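Local coordinates for protein structure-specific endonuclease subunit SLX1 (Candida glabrata, PDB 4XLG) that probably cuts branched DNA as the catalytic subunit of the SLX1-SLX4 structure-specific endonuclease, resolving DNA secondary structures formed during repair and recombination, at residues 13-18 with 61-66; 32-37 with 185-190; 80-85 with 112-117; 129-134 with 160-165. The protein carries 1 engineered substitution. One frame throughout, in Å; residues are numbered along the deposited sequence.

Overall arrangement
The four contacts are arranged in and around one mixed sheet. Interaction 1 pairs two of its inner strands, and interaction 4 continues it through backbone bonds such as His-131 N to Ile-65 O, 2.8 Å. On the face carrying Tyr-14, Met-62 and His-131, interaction 2 packs helix 33-41 against the long helix 176-213; Asn-186 OD1 reaches Met-62 N at 2.8 Å, and Leu-189 and Val-190 pack on Phe-133. On the other face, interaction 3 lays Trp-82 against Cys-13 and Leu-15. Interactions 2 and 3 do not touch: their centres are about 22 Å apart. Interaction 1 lies within the GIY-YIG catalytic domain, and none of the four contains a zinc ligand.

Interaction 1. Residues 13-18 with 61-66; sequences CYLLQS and EMVAIV
Cys-13 to Ser-18 and Glu-61 to Val-66 are antiparallel neighbours in the central sheet of the GIY-YIG nuclease domain, with segment axes 4.6 Å apart at 168°. At one end Cys-13 and Val-66 exchange backbone bonds in both directions, Cys-13 N lying 2.8 Å from Val-66 O; at the other, Gln-17 and Glu-61 do the same. The middle is irregular. Leu-15 N donates to Ala-64 O, whereas Leu-15 O receives Val-63 N at 2.9 Å, so two residues face one: a classic beta bulge. Consequently Tyr-14 stands opposite Ile-65 but Leu-16 opposite Met-62. Cys-13 and Tyr-14 probably belong to the element that gives the family the first half of its name, since Tyr-14 and Leu-16 bond onward to Gly-28 and Tyr-26 of the Tyr-Ile-Gly strand. Met-62 runs extended and then bends at its last torsion (chi3 -69°), which sets CE 3.8 Å from Tyr-14 CG, the two side chains crossing at about a right angle. Its SD is 5.5 Å from the ring centroid, obliquely placed, a Met-aromatic contact. The Tyr-14 hydroxyl itself is held by His-40 and Arg-36. Closer to the backbone, Leu-16 CD2 touches Met-62 CB at 3.7 Å. At the bulge Val-63 splits its branches, CG2 meeting Leu-15 CD2 at 3.8 Å and CG1 resting on Gln-17. One water donates to both Gln-17 OE1 and Glu-61 OE1, 2.7 Å from the latter, while Gln-17 NE2 binds Arg-22 O and Glu-61 OE2 binds Asn-134.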
loop_
_atom_site.group_PDB
_atom_site.type_symbol
_atom_site.label_atom_id
_atom_site.label_comp_id
_atom_site.label_asym_id
_atom_site.label_seq_id
_atom_site.Cartn_x
_atom_site.Cartn_y
_atom_site.Cartn_z
ATOM N N CYS B 13 -8.350 1.875 -0.636
ATOM C CA CYS B 13 -9.378 1.544 -1.638
ATOM C C CYS B 13 -10.527 0.870 -0.906
ATOM O O CYS B 13 -10.326 -0.178 -0.305
ATOM C CB CYS B 13 -8.867 0.558 -2.689
ATOM S SG CYS B 13 -7.673 1.219 -3.840
ATOM N N TYR B 14 -11.721 1.451 -1.008
ATOM C CA TYR B 14 -12.861 1.029 -0.188
ATOM C C TYR B 14 -13.950 0.426 -1.016
ATOM O O TYR B 14 -14.113 0.700 -2.214
ATOM C CB TYR B 14 -13.443 2.212 0.624
ATOM C CG TYR B 14 -13.824 3.435 -0.257
ATOM C CD1 TYR B 14 -15.104 3.547 -0.836
ATOM C CD2 TYR B 14 -12.866 4.463 -0.519
ATOM C CE1 TYR B 14 -15.446 4.652 -1.626
ATOM C CE2 TYR B 14 -13.210 5.602 -1.283
ATOM C CZ TYR B 14 -14.530 5.655 -1.838
ATOM O OH TYR B 14 -14.854 6.723 -2.608
ATOM N N LEU B 15 -14.711 -0.442 -0.331
ATOM C CA LEU B 15 -15.924 -1.017 -0.930
ATOM C C LEU B 15 -17.137 -0.549 -0.112
ATOM O O LEU B 15 -17.150 -0.706 1.127
ATOM C CB LEU B 15 -15.831 -2.552 -0.911
ATOM C CG LEU B 15 -17.104 -3.294 -1.376
ATOM C CD1 LEU B 15 -17.410 -2.994 -2.867
ATOM C CD2 LEU B 15 -16.966 -4.817 -1.102
ATOM N N LEU B 16 -18.101 0.061 -0.798
ATOM C CA LEU B 16 -19.355 0.492 -0.153
ATOM C C LEU B 16 -20.432 -0.478 -0.575
ATOM O O LEU B 16 -20.418 -0.976 -1.686
ATOM C CB LEU B 16 -19.793 1.896 -0.603
ATOM C CG LEU B 16 -18.741 3.013 -0.528
ATOM C CD1 LEU B 16 -19.459 4.355 -1.023
ATOM C CD2 LEU B 16 -18.183 3.100 0.940
ATOM N N GLN B 17 -21.362 -0.719 0.336
ATOM C CA GLN B 17 -22.563 -1.470 0.030
ATOM C C GLN B 17 -23.738 -0.632 0.496
ATOM O O GLN B 17 -23.785 -0.235 1.644
ATOM C CB GLN B 17 -22.540 -2.813 0.759
ATOM C CG GLN B 17 -23.831 -3.678 0.434
ATOM C CD GLN B 17 -23.787 -5.050 1.137
ATOM O OE1 GLN B 17 -22.939 -5.296 2.014
ATOM N NE2 GLN B 17 -24.699 -5.917 0.760
ATOM N N SER B 18 -24.689 -0.362 -0.393
ATOM C CA SER B 18 -25.849 0.443 0.028
ATOM C C SER B 18 -26.579 -0.233 1.195
ATOM O O SER B 18 -26.815 -1.479 1.200
ATOM C CB SER B 18 -26.796 0.644 -1.179
ATOM O OG SER B 18 -28.022 1.245 -0.726
ATOM N N GLU B 61 -22.960 1.893 3.436
ATOM C CA GLU B 61 -22.088 1.367 4.508
ATOM C C GLU B 61 -20.694 1.098 3.920
ATOM O O GLU B 61 -20.602 0.471 2.867
ATOM C CB GLU B 61 -22.671 0.014 5.058
ATOM C CG GLU B 61 -21.778 -0.624 6.150
ATOM C CD GLU B 61 -22.216 -2.053 6.492
ATOM O OE1 GLU B 61 -23.070 -2.628 5.776
ATOM O OE2 GLU B 61 -21.689 -2.600 7.498
ATOM N N MET B 62 -19.622 1.612 4.543
ATOM C CA MET B 62 -18.292 1.208 4.065
ATOM C C MET B 62 -18.002 -0.153 4.686
ATOM O O MET B 62 -17.794 -0.246 5.879
ATOM C CB MET B 62 -17.228 2.257 4.453
ATOM C CG MET B 62 -15.823 1.856 3.874
ATOM S SD MET B 62 -14.595 3.150 4.230
ATOM C CE MET B 62 -15.196 4.464 3.168
ATOM N N VAL B 63 -17.970 -1.220 3.879
ATOM C CA VAL B 63 -17.844 -2.521 4.511
ATOM C C VAL B 63 -16.408 -3.022 4.631
ATOM O O VAL B 63 -16.105 -3.892 5.478
ATOM C CB VAL B 63 -18.704 -3.602 3.753
ATOM C CG1 VAL B 63 -20.227 -3.227 3.886
ATOM C CG2 VAL B 63 -18.319 -3.780 2.256
ATOM N N ALA B 64 -15.528 -2.501 3.773
ATOM C CA ALA B 64 -14.118 -2.941 3.787
ATOM C C ALA B 64 -13.249 -1.853 3.203
ATOM O O ALA B 64 -13.706 -1.052 2.383
ATOM C CB ALA B 64 -13.912 -4.253 2.980
ATOM N N ILE B 65 -11.981 -1.842 3.606
ATOM C CA ILE B 65 -11.054 -0.929 2.946
ATOM C C ILE B 65 -9.676 -1.636 2.944
ATOM O O ILE B 65 -9.318 -2.314 3.917
ATOM C CB ILE B 65 -11.008 0.471 3.633
ATOM C CG1 ILE B 65 -10.157 1.466 2.788
ATOM C CG2 ILE B 65 -10.494 0.387 5.125
ATOM C CD1 ILE B 65 -10.450 2.947 3.310
ATOM N N VAL B 66 -8.965 -1.502 1.835
ATOM C CA VAL B 66 -7.603 -2.017 1.692
ATOM C C VAL B 66 -6.728 -0.792 1.791
ATOM O O VAL B 66 -6.938 0.162 1.028
ATOM C CB VAL B 66 -7.405 -2.696 0.336
ATOM C CG1 VAL B 66 -5.904 -3.158 0.095
ATOM C CG2 VAL B 66 -8.400 -3.916 0.189
HETATM O O HOH W 1 -23.163 -5.191 4.819
HETATM O O HOH W 2 -24.916 -2.310 3.782
#

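Interaction 2. Residues 32-37 with 185-190; sequences NPVRRL and KNMELV
Leu-37 and Met-187 make the tightest meeting of the two helices: Leu-37 CD2 lies 3.3 Å from Met-187 SD, and the two side chains lie alongside one another, running in opposite senses. Met-187 is folded back on itself, bent at both chi2 (-69°) and chi3 (-61°), and the second bend turns CE to Val-34 CG1, 3.7 Å away. One methionine thus spans a full helical turn of its partner. Val-190 works with both branches: CG1 touches Pro-33 CB at 3.8 Å and Val-34 CG2 at 3.9 Å, while CG2 makes a looser contact with Leu-37 CD2. The short segments run at 153° with axes 9.9 Å apart, close to antiparallel.

In the next shell, Asn-32 occupies the N-cap of helix 33-41. Its OD1 accepts from Arg-35 N at 3.0 Å with the donor well above the carbonyl plane, and weakly from Val-34 N, which fixes the first turn that carries Pro-33 and Val-34. Asn-186, whose OD1 is 3.5 Å from Leu-37 CD2, spends that oxygen on Met-62 N, tying the long helix 176-213 to the sheet. Pro-33 and Val-190 both also touch Met-62, so the helix pair sits over the strands.

No hydrogen bond or salt bridge passes between the two segments; methyl groups, a proline ring and a thioether carry the contact, and the association therefore rests on shape fit and hydrophobic burial.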
loop_
_atom_site.group_PDB
_atom_site.type_symbol
_atom_site.label_atom_id
_atom_site.label_comp_id
_atom_site.label_asym_id
_atom_site.label_seq_id
_atom_site.Cartn_x
_atom_site.Cartn_y
_atom_site.Cartn_z
ATOM N N ASN B 32 -8.762 9.981 2.903
ATOM C CA ASN B 32 -9.546 10.272 4.095
ATOM C C ASN B 32 -10.922 9.625 3.903
ATOM O O ASN B 32 -11.815 10.232 3.321
ATOM C CB ASN B 32 -9.695 11.782 4.342
ATOM C CG ASN B 32 -10.473 12.101 5.613
ATOM O OD1 ASN B 32 -11.232 11.268 6.123
ATOM N ND2 ASN B 32 -10.313 13.313 6.104
ATOM N N PRO B 33 -11.068 8.431 4.439
ATOM C CA PRO B 33 -12.312 7.665 4.213
ATOM C C PRO B 33 -13.491 8.238 4.995
ATOM O O PRO B 33 -14.647 7.976 4.583
ATOM C CB PRO B 33 -11.949 6.238 4.693
ATOM C CG PRO B 33 -10.896 6.498 5.826
ATOM C CD PRO B 33 -10.078 7.693 5.252
ATOM N N VAL B 34 -13.245 8.983 6.091
ATOM C CA VAL B 34 -14.355 9.547 6.842
ATOM C C VAL B 34 -15.018 10.677 6.023
ATOM O O VAL B 34 -16.247 10.693 5.797
ATOM C CB VAL B 34 -13.877 10.110 8.237
ATOM C CG1 VAL B 34 -15.116 10.685 8.952
ATOM C CG2 VAL B 34 -13.224 8.923 9.040
ATOM N N ARG B 35 -14.162 11.624 5.565
ATOM C CA ARG B 35 -14.641 12.724 4.755
ATOM C C ARG B 35 -15.305 12.174 3.457
ATOM O O ARG B 35 -16.390 12.638 3.025
ATOM C CB ARG B 35 -13.466 13.628 4.398
ATOM C CG ARG B 35 -13.901 14.844 3.588
ATOM C CD ARG B 35 -12.704 15.831 3.517
ATOM N NE ARG B 35 -13.267 17.019 2.894
ATOM C CZ ARG B 35 -13.327 17.159 1.575
ATOM N NH1 ARG B 35 -13.893 18.243 1.038
ATOM N NH2 ARG B 35 -12.763 16.218 0.808
ATOM N N ARG B 36 -14.657 11.162 2.894
ATOM C CA ARG B 36 -15.182 10.583 1.623
ATOM C C ARG B 36 -16.540 9.952 1.837
ATOM O O ARG B 36 -17.459 10.119 1.022
ATOM C CB ARG B 36 -14.231 9.546 1.076
ATOM C CG ARG B 36 -14.742 8.830 -0.237
ATOM C CD ARG B 36 -15.014 9.830 -1.367
ATOM N NE ARG B 36 -13.782 10.545 -1.718
ATOM C CZ ARG B 36 -12.794 10.003 -2.414
ATOM N NH1 ARG B 36 -11.679 10.719 -2.609
ATOM N NH2 ARG B 36 -12.915 8.801 -2.982
ATOM N N LEU B 37 -16.682 9.183 2.916
ATOM C CA LEU B 37 -17.989 8.591 3.167
ATOM C C LEU B 37 -19.055 9.665 3.416
ATOM O O LEU B 37 -20.182 9.533 2.936
ATOM C CB LEU B 37 -17.862 7.593 4.347
ATOM C CG LEU B 37 -19.102 6.756 4.664
ATOM C CD1 LEU B 37 -19.580 5.961 3.419
ATOM C CD2 LEU B 37 -18.662 5.802 5.829
ATOM N N LYS B 185 -23.300 3.995 13.127
ATOM C CA LYS B 185 -22.336 3.065 13.730
ATOM C C LYS B 185 -21.179 2.805 12.785
ATOM O O LYS B 185 -20.010 2.769 13.216
ATOM C CB LYS B 185 -22.992 1.734 14.122
ATOM C CG LYS B 185 -23.804 1.823 15.445
ATOM C CD LYS B 185 -24.509 0.500 15.738
ATOM C CE LYS B 185 -25.100 0.470 17.152
ATOM N NZ LYS B 185 -25.810 1.734 17.474
ATOM N N ASN B 186 -21.497 2.631 11.504
ATOM C CA ASN B 186 -20.436 2.407 10.518
ATOM C C ASN B 186 -19.491 3.628 10.452
ATOM O O ASN B 186 -18.275 3.476 10.399
ATOM C CB ASN B 186 -21.063 2.129 9.152
ATOM C CG ASN B 186 -20.017 1.997 8.013
ATOM O OD1 ASN B 186 -19.980 2.812 7.092
ATOM N ND2 ASN B 186 -19.222 0.909 8.072
ATOM N N MET B 187 -20.038 4.834 10.489
ATOM C CA MET B 187 -19.167 6.058 10.455
ATOM C C MET B 187 -18.193 6.029 11.629
ATOM O O MET B 187 -17.025 6.408 11.466
ATOM C CB MET B 187 -19.998 7.367 10.574
ATOM C CG MET B 187 -20.686 7.729 9.253
ATOM S SD MET B 187 -19.437 8.241 7.958
ATOM C CE MET B 187 -18.668 9.652 8.667
ATOM N N GLU B 188 -18.684 5.622 12.779
ATOM C CA GLU B 188 -17.848 5.638 13.996
ATOM C C GLU B 188 -16.706 4.603 13.787
ATOM O O GLU B 188 -15.551 4.845 14.168
ATOM C CB GLU B 188 -18.656 5.317 15.280
ATOM C CG GLU B 188 -17.777 5.602 16.450
ATOM C CD GLU B 188 -17.433 7.107 16.480
ATOM O OE1 GLU B 188 -16.234 7.504 16.589
ATOM O OE2 GLU B 188 -18.395 7.893 16.327
ATOM N N LEU B 189 -17.032 3.433 13.204
ATOM C CA LEU B 189 -15.982 2.416 12.958
ATOM C C LEU B 189 -14.904 2.926 11.988
ATOM O O LEU B 189 -13.702 2.635 12.153
ATOM C CB LEU B 189 -16.587 1.115 12.368
ATOM C CG LEU B 189 -17.588 0.464 13.320
ATOM C CD1 LEU B 189 -18.217 -0.795 12.575
ATOM C CD2 LEU B 189 -16.965 -0.007 14.601
ATOM N N VAL B 190 -15.345 3.635 10.946
ATOM C CA VAL B 190 -14.422 4.141 9.920
ATOM C C VAL B 190 -13.551 5.241 10.594
ATOM O O VAL B 190 -12.311 5.273 10.405
ATOM C CB VAL B 190 -15.163 4.717 8.688
ATOM C CG1 VAL B 190 -14.166 5.435 7.700
ATOM C CG2 VAL B 190 -15.912 3.583 7.909
#

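Interaction 3. Residues 80-85 with 112-117; sequences HAWQHG and AMITSL
Apolar helix-helix packing joins Ala-81 and Trp-82 to Met-113, Ile-114 and Leu-117, beside the sheet face that carries Cys-13 and Leu-15. The short segments cross at 133°, their axes 9.7 Å apart, and no hydrogen bond passes between them. Trp-82 carries the largest share of the contact. Its CG is anti to the backbone N (chi1 -173°), and the indole runs alongside Ile-114 in the same sense. Ile-114 CG1 stands 3.5 Å from Trp-82 CZ2, above the ring plane and toward the rim, while the pyrrole end, Trp-82 CD1, is 3.6 Å from Met-113 CB. NE1 binds Lys-110 O one turn earlier, which restrains the ring's rotation and satisfies its N-H. Leu-117 straddles the two neighbours with its methyls: CD2 touches Ala-81 CB at 3.7 Å and CD1 meets Trp-82 CB at 3.8 Å. Met-113 curls at chi2 and chi3 toward the end of helix 72-84, with SD 3.5 Å from Gly-85 C and CE 3.6 Å from Ala-81 O. The sulfur thereby covers backbone at Gly-85, whose positive phi of 91° is readily adopted by glycine.

Beyond the pair, Trp-82 also rests on Cys-13, Leu-15 and Ile-27, so the indole bridges helix 107-118 and the strands, its benzo end (CZ3 and CH2) meeting Cys-13 and Leu-15. The arrangement is that of the alpha/beta GIY-YIG domain, in which helices pack against the central sheet.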
loop_
_atom_site.group_PDB
_atom_site.type_symbol
_atom_site.label_atom_id
_atom_site.label_comp_id
_atom_site.label_asym_id
_atom_site.label_seq_id
_atom_site.Cartn_x
_atom_site.Cartn_y
_atom_site.Cartn_z
ATOM N N HIS B 80 -8.664 0.592 -9.940
ATOM C CA HIS B 80 -9.119 0.359 -11.302
ATOM C C HIS B 80 -9.129 -1.125 -11.630
ATOM O O HIS B 80 -10.005 -1.588 -12.346
ATOM C CB HIS B 80 -8.228 1.161 -12.279
ATOM C CG HIS B 80 -8.388 2.641 -12.112
ATOM N ND1 HIS B 80 -7.415 3.551 -12.470
ATOM C CD2 HIS B 80 -9.409 3.368 -11.589
ATOM C CE1 HIS B 80 -7.833 4.773 -12.181
ATOM N NE2 HIS B 80 -9.040 4.691 -11.650
ATOM N N ALA B 81 -8.149 -1.871 -11.119
ATOM C CA ALA B 81 -8.112 -3.319 -11.384
ATOM C C ALA B 81 -9.338 -4.001 -10.714
ATOM O O ALA B 81 -9.976 -4.909 -11.295
ATOM C CB ALA B 81 -6.801 -3.893 -10.848
ATOM N N TRP B 82 -9.611 -3.563 -9.500
ATOM C CA TRP B 82 -10.707 -4.114 -8.697
ATOM C C TRP B 82 -12.041 -3.844 -9.433
ATOM O O TRP B 82 -12.885 -4.749 -9.592
ATOM C CB TRP B 82 -10.660 -3.476 -7.300
ATOM C CG TRP B 82 -11.632 -4.080 -6.291
ATOM C CD1 TRP B 82 -12.451 -5.179 -6.459
ATOM C CD2 TRP B 82 -11.787 -3.648 -4.953
ATOM N NE1 TRP B 82 -13.131 -5.425 -5.260
ATOM C CE2 TRP B 82 -12.725 -4.503 -4.331
ATOM C CE3 TRP B 82 -11.217 -2.596 -4.205
ATOM C CZ2 TRP B 82 -13.152 -4.313 -3.012
ATOM C CZ3 TRP B 82 -11.607 -2.428 -2.881
ATOM C CH2 TRP B 82 -12.568 -3.296 -2.300
ATOM N N GLN B 83 -12.229 -2.619 -9.917
ATOM C CA GLN B 83 -13.428 -2.295 -10.717
ATOM C C GLN B 83 -13.504 -3.013 -12.039
ATOM O O GLN B 83 -14.597 -3.317 -12.494
ATOM C CB GLN B 83 -13.503 -0.788 -10.990
ATOM C CG GLN B 83 -13.701 0.005 -9.679
ATOM C CD GLN B 83 -13.603 1.520 -9.890
ATOM O OE1 GLN B 83 -12.648 2.027 -10.508
ATOM N NE2 GLN B 83 -14.633 2.237 -9.438
ATOM N N HIS B 84 -12.376 -3.285 -12.690
ATOM C CA HIS B 84 -12.430 -3.866 -14.023
ATOM C C HIS B 84 -12.744 -5.345 -13.883
ATOM O O HIS B 84 -13.417 -5.927 -14.744
ATOM C CB HIS B 84 -11.131 -3.680 -14.803
ATOM N N GLY B 85 -12.287 -5.944 -12.787
ATOM C CA GLY B 85 -12.678 -7.299 -12.435
ATOM C C GLY B 85 -11.743 -8.328 -13.007
ATOM O O GLY B 85 -10.794 -7.963 -13.679
ATOM N N ALA B 112 -13.724 -11.744 -3.783
ATOM C CA ALA B 112 -12.719 -12.574 -4.448
ATOM C C ALA B 112 -11.694 -11.739 -5.220
ATOM O O ALA B 112 -10.522 -12.102 -5.275
ATOM C CB ALA B 112 -13.392 -13.569 -5.409
ATOM N N MET B 113 -12.149 -10.650 -5.838
ATOM C CA MET B 113 -11.226 -9.777 -6.580
ATOM C C MET B 113 -10.164 -9.220 -5.636
ATOM O O MET B 113 -9.003 -9.023 -6.044
ATOM C CB MET B 113 -11.954 -8.618 -7.274
ATOM C CG MET B 113 -12.571 -9.001 -8.630
ATOM S SD MET B 113 -11.244 -9.537 -9.764
ATOM C CE MET B 113 -10.098 -8.159 -9.740
ATOM N N ILE B 114 -10.539 -8.958 -4.379
ATOM C CA ILE B 114 -9.524 -8.455 -3.438
ATOM C C ILE B 114 -8.405 -9.475 -3.290
ATOM O O ILE B 114 -7.224 -9.162 -3.376
ATOM C CB ILE B 114 -10.099 -8.178 -2.027
ATOM C CG1 ILE B 114 -11.221 -7.146 -2.133
ATOM C CG2 ILE B 114 -8.934 -7.664 -1.086
ATOM C CD1 ILE B 114 -12.036 -6.928 -0.807
ATOM N N THR B 115 -8.787 -10.708 -3.017
ATOM C CA THR B 115 -7.767 -11.727 -2.819
ATOM C C THR B 115 -6.910 -11.907 -4.071
ATOM O O THR B 115 -5.689 -11.986 -3.966
ATOM C CB THR B 115 -8.393 -13.077 -2.430
ATOM O OG1 THR B 115 -9.266 -12.841 -1.314
ATOM C CG2 THR B 115 -7.289 -14.080 -2.047
ATOM N N SER B 116 -7.547 -11.945 -5.242
ATOM C CA SER B 116 -6.793 -12.089 -6.477
ATOM C C SER B 116 -5.747 -11.006 -6.652
ATOM O O SER B 116 -4.624 -11.286 -7.091
ATOM C CB SER B 116 -7.731 -12.103 -7.671
ATOM O OG SER B 116 -8.549 -13.250 -7.561
ATOM N N LEU B 117 -6.108 -9.780 -6.337
ATOM C CA LEU B 117 -5.134 -8.677 -6.450
ATOM C C LEU B 117 -4.032 -8.728 -5.378
ATOM O O LEU B 117 -2.887 -8.455 -5.670
ATOM C CB LEU B 117 -5.861 -7.326 -6.376
ATOM C CG LEU B 117 -6.757 -7.061 -7.612
ATOM C CD1 LEU B 117 -7.595 -5.792 -7.365
ATOM C CD2 LEU B 117 -5.966 -6.955 -8.906
#

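Interaction 4. Residues 129-134 with 160-165; sequences TLHFFN and TVSLSQ
His-131 CG is anti to the backbone N (chi1 -180°) and chi2 of 82° turns the imidazole so that its two nitrogens reach serines on the adjoining strand. The hydroxyls approach at the ring edge, in its plane: Ser-162 OG hydrogen-bonds to ND1 of His-131 at 2.9 Å, and Ser-164 OG to NE2 of His-131 at 2.8 Å. Ser-162 OG sits between its own backbone N and carbonyl carbon (chi1 52°), which places it beside ND1. Gripped at both nitrogens, the ring cannot easily rotate. His-131 CD2 also sits 3.4 Å above the plane of the Phe-133 ring, offset toward its rim.

The backbones beneath run parallel, 4.6 Å between segment axes. Leu-130 N donates to Thr-160 O at 2.7 Å and Leu-130 O takes Ser-162 N; Phe-132 N then binds Ser-162 O, and Ser-164 N returns to Phe-132 O at 3.0 Å. On the face opposite His-131, Val-161 CG1 comes to the edge of the Phe-132 ring, 3.9 Å from CE2 of Phe-132, and Leu-163 CD1 lies 3.7 Å from Phe-132 CB. Trp-141 of helix 135-143 packs on Leu-130, Phe-132 and Val-161, covering that side. Asn-134 is the N-cap of this helix, its OD1 accepting from Val-137 N and its ND2 bonded to Glu-61.

Two adjacent parallel strands linked through a helix packed on one face form a beta-alpha-beta crossover, which here extends the antiparallel part of the GIY-YIG sheet into a mixed one.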
loop_
_atom_site.group_PDB
_atom_site.type_symbol
_atom_site.label_atom_id
_atom_site.label_comp_id
_atom_site.label_asym_id
_atom_site.label_seq_id
_atom_site.Cartn_x
_atom_site.Cartn_y
_atom_site.Cartn_z
ATOM N N THR B 129 -3.012 -3.935 3.927
ATOM C CA THR B 129 -3.897 -4.391 4.985
ATOM C C THR B 129 -5.323 -4.393 4.465
ATOM O O THR B 129 -5.793 -3.363 3.953
ATOM C CB THR B 129 -3.800 -3.479 6.239
ATOM O OG1 THR B 129 -2.483 -3.642 6.812
ATOM C CG2 THR B 129 -4.890 -3.839 7.324
ATOM N N LEU B 130 -6.009 -5.528 4.622
ATOM C CA LEU B 130 -7.430 -5.625 4.263
ATOM C C LEU B 130 -8.233 -5.516 5.586
ATOM O O LEU B 130 -8.118 -6.379 6.454
ATOM C CB LEU B 130 -7.702 -6.972 3.550
ATOM C CG LEU B 130 -9.182 -7.379 3.453
ATOM C CD1 LEU B 130 -9.984 -6.322 2.672
ATOM C CD2 LEU B 130 -9.194 -8.776 2.791
ATOM N N HIS B 131 -9.048 -4.472 5.712
ATOM C CA HIS B 131 -9.771 -4.237 6.964
ATOM C C HIS B 131 -11.279 -4.327 6.713
ATOM O O HIS B 131 -11.782 -3.620 5.813
ATOM C CB HIS B 131 -9.493 -2.831 7.514
ATOM C CG HIS B 131 -10.229 -2.577 8.801
ATOM N ND1 HIS B 131 -9.757 -3.001 10.028
ATOM C CD2 HIS B 131 -11.461 -2.038 9.038
ATOM C CE1 HIS B 131 -10.645 -2.723 10.967
ATOM N NE2 HIS B 131 -11.679 -2.118 10.394
ATOM N N PHE B 132 -11.982 -5.134 7.518
ATOM C CA PHE B 132 -13.461 -5.201 7.451
ATOM C C PHE B 132 -14.149 -4.423 8.560
ATOM O O PHE B 132 -13.748 -4.502 9.725
ATOM C CB PHE B 132 -13.925 -6.683 7.540
ATOM C CG PHE B 132 -13.511 -7.457 6.346
ATOM C CD1 PHE B 132 -14.287 -7.382 5.181
ATOM C CD2 PHE B 132 -12.351 -8.223 6.348
ATOM C CE1 PHE B 132 -13.918 -8.082 4.010
ATOM C CE2 PHE B 132 -11.975 -8.980 5.195
ATOM C CZ PHE B 132 -12.748 -8.896 4.012
ATOM N N PHE B 133 -15.178 -3.667 8.192
ATOM C CA PHE B 133 -15.995 -2.954 9.160
ATOM C C PHE B 133 -17.263 -3.715 9.450
ATOM O O PHE B 133 -18.071 -3.335 10.329
ATOM C CB PHE B 133 -16.379 -1.592 8.618
ATOM C CG PHE B 133 -15.192 -0.713 8.330
ATOM C CD1 PHE B 133 -14.502 -0.098 9.413
ATOM C CD2 PHE B 133 -14.762 -0.504 7.007
ATOM C CE1 PHE B 133 -13.405 0.746 9.151
ATOM C CE2 PHE B 133 -13.656 0.353 6.722
ATOM C CZ PHE B 133 -12.980 0.984 7.804
ATOM N N ASN B 134 -17.463 -4.770 8.673
ATOM C CA ASN B 134 -18.676 -5.596 8.836
ATOM C C ASN B 134 -18.250 -7.047 8.906
ATOM O O ASN B 134 -17.540 -7.536 8.008
ATOM C CB ASN B 134 -19.674 -5.377 7.668
ATOM C CG ASN B 134 -20.993 -6.154 7.875
ATOM O OD1 ASN B 134 -21.007 -7.387 7.819
ATOM N ND2 ASN B 134 -22.099 -5.424 8.155
ATOM N N THR B 160 -2.097 -8.274 5.570
ATOM C CA THR B 160 -2.706 -8.352 6.901
ATOM C C THR B 160 -4.230 -8.266 6.751
ATOM O O THR B 160 -4.720 -7.539 5.883
ATOM C CB THR B 160 -2.194 -7.191 7.804
ATOM O OG1 THR B 160 -0.801 -7.363 7.957
ATOM C CG2 THR B 160 -2.843 -7.203 9.224
ATOM N N VAL B 161 -4.964 -9.025 7.567
ATOM C CA VAL B 161 -6.447 -8.915 7.581
ATOM C C VAL B 161 -6.892 -8.506 8.976
ATOM O O VAL B 161 -6.423 -9.097 9.974
ATOM C CB VAL B 161 -7.149 -10.251 7.159
ATOM C CG1 VAL B 161 -8.663 -10.001 7.067
ATOM C CG2 VAL B 161 -6.628 -10.657 5.798
ATOM N N SER B 162 -7.775 -7.509 9.071
ATOM C CA SER B 162 -8.241 -7.086 10.383
ATOM C C SER B 162 -9.750 -6.865 10.334
ATOM O O SER B 162 -10.341 -6.734 9.255
ATOM C CB SER B 162 -7.499 -5.825 10.870
ATOM O OG SER B 162 -7.539 -4.793 9.892
ATOM N N LEU B 163 -10.341 -6.836 11.528
ATOM C CA LEU B 163 -11.803 -6.695 11.665
ATOM C C LEU B 163 -12.060 -5.722 12.799
ATOM O O LEU B 163 -11.462 -5.860 13.894
ATOM C CB LEU B 163 -12.464 -8.059 11.969
ATOM C CG LEU B 163 -13.971 -8.004 12.295
ATOM C CD1 LEU B 163 -14.781 -7.698 11.038
ATOM C CD2 LEU B 163 -14.419 -9.387 12.911
ATOM N N SER B 164 -12.909 -4.733 12.550
ATOM C CA SER B 164 -13.187 -3.731 13.576
ATOM C C SER B 164 -13.681 -4.338 14.867
ATOM O O SER B 164 -14.501 -5.237 14.848
ATOM C CB SER B 164 -14.250 -2.747 13.084
ATOM O OG SER B 164 -13.694 -1.758 12.253
ATOM N N GLN B 165 -13.186 -3.829 15.983
ATOM C CA GLN B 165 -13.853 -4.109 17.243
ATOM C C GLN B 165 -15.281 -3.559 17.090
ATOM O O GLN B 165 -15.470 -2.444 16.569
ATOM C CB GLN B 165 -13.117 -3.439 18.398
ATOM C CG GLN B 165 -13.793 -3.642 19.735
ATOM C CD GLN B 165 -12.807 -3.424 20.855
ATOM O OE1 GLN B 165 -12.128 -2.394 20.897
ATOM N NE2 GLN B 165 -12.674 -4.411 21.740
#